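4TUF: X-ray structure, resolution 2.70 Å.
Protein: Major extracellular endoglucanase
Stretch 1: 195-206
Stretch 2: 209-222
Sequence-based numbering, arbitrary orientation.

Stretch 1, residues 195-206: VEGITDNPVCST
Stretch 2, residues 209-222: GIFWGGNLQPLACT

Two irregular stretches of one endoglucanase chain are joined by a single antiparallel bridge, two amide side chains and a disulfide, burying 801 Å² in total. At the bridge, Ile198 N donates to Asn215 O (2.9 Å) and Asn215 N to Ile198 O (2.8 Å), with the CA atoms of Ile198 and Asn215 5.0 Å apart. Asn215 (chi1 t, chi2 16°) points toward stretch 1, and its ND2 donates to Thr199 O (2.8 Å) and to Ser205 OG (2.9 Å). Its OD1 accepts from Gln217 N (3.1 Å) and Gln217 NE2 (2.6 Å), so the two amides are hydrogen-bonded to each other. Gln217 (m, t, chi3 100°) then pairs with the backbone of Thr206: Thr206 N donates to Gln217 OE1 (2.7 Å), and Gln217 NE2 to Thr206 O (3.2 Å). An amide suits both places because it donates and accepts at once.

Phe211 to Gly214 form a type II turn, with Gly213 at phi/psi 65/24, favourable to glycine. Gly197 N reaches Gly213 O in a weak hydrogen bond (3.3 Å), while Gly213 CA approaches Gly197 O at 3.2 Å. Neither glycine has room for a CB: at Gly197 it would lie 2.2 Å from Asn215 O, at Gly213 2.8 Å from Glu196 OE1.

Farther along, Cys204 (phi/psi 51/52, chi1 t) and Cys221 (chi1 m) point toward each other's stretches and close the disulfide, SG to SG 2.0 Å, chi3 91°. Residues 217-221 have helical phi/psi, with Cys221 N donating to Pro218 O (3.1 Å). Pro218, C-gamma exo, packs its CG 3.5 Å from Asn201 ND2 and 4.4 Å from Ile198 CD1. Ile210 (m, t) extends CD1 to 3.5 Å from Thr199 O, and Thr199 CG2 lies 4.0 Å from Trp212 CD1, oblique to the ring. A water donates to Asp200 OD1 (2.9 Å) and weakly accepts from Ile210 N (3.3 Å).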

# COMPACT_ATOMS: atom_id res chain seq x y z
N VAL A 195 -1.01 -3.04 -8.72
CA VAL A 195 0.17 -2.58 -9.43
C VAL A 195 0.39 -1.09 -9.20
O VAL A 195 -0.54 -0.29 -9.31
CB VAL A 195 0.08 -2.86 -10.93
CG1 VAL A 195 1.34 -2.39 -11.64
CG2 VAL A 195 -0.14 -4.34 -11.17
N GLU A 196 1.62 -0.73 -8.87
CA GLU A 196 1.95 0.66 -8.63
C GLU A 196 2.64 1.26 -9.84
O GLU A 196 3.07 0.55 -10.75
CB GLU A 196 2.85 0.80 -7.40
CG GLU A 196 2.27 0.17 -6.13
CD GLU A 196 3.22 0.27 -4.95
OE1 GLU A 196 3.94 1.30 -4.87
OE2 GLU A 196 3.26 -0.67 -4.13
N GLY A 197 2.74 2.58 -9.84
CA GLY A 197 3.42 3.27 -10.91
C GLY A 197 4.92 3.26 -10.73
O GLY A 197 5.47 2.55 -9.88
N ILE A 198 5.60 4.04 -11.56
CA ILE A 198 7.03 4.21 -11.47
C ILE A 198 7.29 5.70 -11.24
O ILE A 198 6.39 6.41 -10.79
CB ILE A 198 7.73 3.72 -12.75
CG1 ILE A 198 7.21 4.50 -13.96
CG2 ILE A 198 7.47 2.23 -12.93
CD1 ILE A 198 8.07 4.35 -15.19
N THR A 199 8.49 6.17 -11.53
CA THR A 199 8.74 7.60 -11.50
C THR A 199 8.90 8.15 -12.92
O THR A 199 7.97 8.04 -13.73
CB THR A 199 9.96 7.96 -10.62
OG1 THR A 199 11.06 7.10 -10.93
CG2 THR A 199 9.60 7.79 -9.16
N ASP A 200 10.05 8.74 -13.22
CA ASP A 200 10.31 9.27 -14.57
C ASP A 200 10.45 8.14 -15.58
O ASP A 200 11.02 7.09 -15.28
CB ASP A 200 11.58 10.13 -14.58
CG ASP A 200 11.35 11.53 -14.05
OD1 ASP A 200 10.24 11.83 -13.56
OD2 ASP A 200 12.30 12.35 -14.11
N ASN A 201 9.93 8.36 -16.79
CA ASN A 201 10.01 7.36 -17.84
C ASN A 201 10.48 7.96 -19.18
O ASN A 201 10.09 9.07 -19.54
CB ASN A 201 8.66 6.68 -18.01
CG ASN A 201 8.76 5.34 -18.70
OD1 ASN A 201 9.46 4.45 -18.23
ND2 ASN A 201 8.06 5.19 -19.82
N PRO A 202 11.33 7.24 -19.91
CA PRO A 202 11.82 7.76 -21.19
C PRO A 202 10.76 7.86 -22.30
O PRO A 202 11.03 8.53 -23.30
CB PRO A 202 12.92 6.77 -21.58
CG PRO A 202 12.71 5.57 -20.74
CD PRO A 202 12.05 6.02 -19.48
N VAL A 203 9.61 7.21 -22.15
CA VAL A 203 8.52 7.37 -23.12
C VAL A 203 7.16 7.53 -22.44
O VAL A 203 6.95 7.05 -21.33
CB VAL A 203 8.40 6.16 -24.10
CG1 VAL A 203 9.62 6.05 -24.99
CG2 VAL A 203 8.13 4.87 -23.35
N CYS A 204 6.25 8.21 -23.14
CA CYS A 204 4.85 8.32 -22.74
C CYS A 204 4.71 8.79 -21.30
O CYS A 204 4.01 8.17 -20.49
CB CYS A 204 4.14 6.99 -22.94
SG CYS A 204 2.34 7.02 -22.72
N SER A 205 5.38 9.89 -20.98
CA SER A 205 5.32 10.46 -19.64
C SER A 205 5.84 11.89 -19.64
O SER A 205 6.90 12.16 -20.19
CB SER A 205 6.13 9.61 -18.66
OG SER A 205 6.28 10.26 -17.41
N THR A 206 5.09 12.80 -19.02
CA THR A 206 5.65 14.11 -18.69
C THR A 206 6.35 13.98 -17.34
O THR A 206 5.70 13.72 -16.32
CB THR A 206 4.59 15.21 -18.64
OG1 THR A 206 4.02 15.38 -19.94
CG2 THR A 206 5.22 16.52 -18.19
N GLY A 209 8.96 15.81 -10.69
CA GLY A 209 8.04 16.00 -9.58
C GLY A 209 7.19 14.78 -9.29
O GLY A 209 6.05 14.91 -8.84
N ILE A 210 7.75 13.60 -9.53
CA ILE A 210 7.03 12.35 -9.32
C ILE A 210 7.53 11.62 -8.07
O ILE A 210 8.73 11.50 -7.85
CB ILE A 210 7.16 11.42 -10.54
CG1 ILE A 210 6.65 12.12 -11.80
CG2 ILE A 210 6.41 10.14 -10.31
CD1 ILE A 210 6.68 11.25 -13.03
N PHE A 211 6.59 11.14 -7.26
CA PHE A 211 6.93 10.36 -6.07
C PHE A 211 7.09 8.89 -6.44
O PHE A 211 6.54 8.44 -7.44
CB PHE A 211 5.85 10.51 -4.99
CG PHE A 211 5.79 11.88 -4.38
CD1 PHE A 211 6.63 12.22 -3.33
CD2 PHE A 211 4.88 12.82 -4.83
CE1 PHE A 211 6.57 13.48 -2.76
CE2 PHE A 211 4.82 14.08 -4.25
CZ PHE A 211 5.66 14.41 -3.22
N TRP A 212 7.85 8.16 -5.63
CA TRP A 212 8.06 6.73 -5.85
C TRP A 212 6.74 5.99 -6.02
O TRP A 212 5.83 6.14 -5.21
CB TRP A 212 8.84 6.11 -4.69
CG TRP A 212 10.25 6.57 -4.56
CD1 TRP A 212 10.90 7.49 -5.34
CD2 TRP A 212 11.21 6.14 -3.58
NE1 TRP A 212 12.19 7.66 -4.90
CE2 TRP A 212 12.41 6.84 -3.83
CE3 TRP A 212 11.16 5.24 -2.52
CZ2 TRP A 212 13.55 6.65 -3.05
CZ3 TRP A 212 12.30 5.06 -1.75
CH2 TRP A 212 13.48 5.76 -2.02
N GLY A 213 6.64 5.19 -7.08
CA GLY A 213 5.43 4.43 -7.35
C GLY A 213 4.24 5.32 -7.65
O GLY A 213 3.09 4.90 -7.48
N GLY A 214 4.51 6.54 -8.11
CA GLY A 214 3.45 7.52 -8.27
C GLY A 214 3.04 7.85 -9.70
O GLY A 214 2.04 8.55 -9.89
N ASN A 215 3.79 7.37 -10.69
CA ASN A 215 3.51 7.70 -12.09
C ASN A 215 2.89 6.55 -12.86
O ASN A 215 3.50 5.49 -12.99
CB ASN A 215 4.79 8.16 -12.79
CG ASN A 215 4.53 8.73 -14.18
OD1 ASN A 215 3.39 9.08 -14.52
ND2 ASN A 215 5.58 8.84 -14.98
N LEU A 216 1.70 6.77 -13.40
CA LEU A 216 1.02 5.74 -14.18
C LEU A 216 0.89 6.11 -15.66
O LEU A 216 0.29 5.37 -16.44
CB LEU A 216 -0.36 5.47 -13.60
CG LEU A 216 -0.41 4.59 -12.35
CD1 LEU A 216 -1.83 4.55 -11.83
CD2 LEU A 216 0.08 3.20 -12.69
N GLN A 217 1.46 7.26 -16.03
CA GLN A 217 1.34 7.77 -17.40
C GLN A 217 1.66 6.76 -18.52
O GLN A 217 0.92 6.70 -19.50
CB GLN A 217 2.23 9.01 -17.58
CG GLN A 217 1.68 10.29 -16.99
CD GLN A 217 2.74 11.38 -16.93
OE1 GLN A 217 2.77 12.27 -17.78
NE2 GLN A 217 3.61 11.30 -15.94
N PRO A 218 2.74 5.97 -18.39
CA PRO A 218 3.07 5.07 -19.50
C PRO A 218 2.03 3.97 -19.77
O PRO A 218 2.11 3.30 -20.80
CB PRO A 218 4.41 4.45 -19.08
CG PRO A 218 5.00 5.44 -18.15
CD PRO A 218 3.83 5.98 -17.38
N LEU A 219 1.08 3.79 -18.86
CA LEU A 219 -0.00 2.82 -19.06
C LEU A 219 -0.88 3.19 -20.26
O LEU A 219 -1.57 2.34 -20.83
CB LEU A 219 -0.86 2.72 -17.79
CG LEU A 219 -2.06 1.79 -17.80
CD1 LEU A 219 -1.64 0.36 -18.13
CD2 LEU A 219 -2.77 1.84 -16.46
N ALA A 220 -0.85 4.45 -20.65
CA ALA A 220 -1.64 4.90 -21.79
C ALA A 220 -1.06 4.39 -23.11
O ALA A 220 -1.78 4.22 -24.09
CB ALA A 220 -1.72 6.42 -21.80
N CYS A 221 0.25 4.14 -23.12
CA CYS A 221 0.94 3.67 -24.32
C CYS A 221 1.10 2.15 -24.30
O CYS A 221 1.14 1.51 -25.35
CB CYS A 221 2.32 4.31 -24.45
SG CYS A 221 2.30 6.11 -24.54
N THR A 222 1.18 1.60 -23.10
CA THR A 222 1.51 0.19 -22.92
C THR A 222 0.60 -0.46 -21.89
O THR A 222 0.90 -0.47 -20.70
CB THR A 222 2.98 0.00 -22.49
OG1 THR A 222 3.83 0.81 -23.31
CG2 THR A 222 3.39 -1.45 -22.61
O HOH W 1 10.63 12.59 -10.80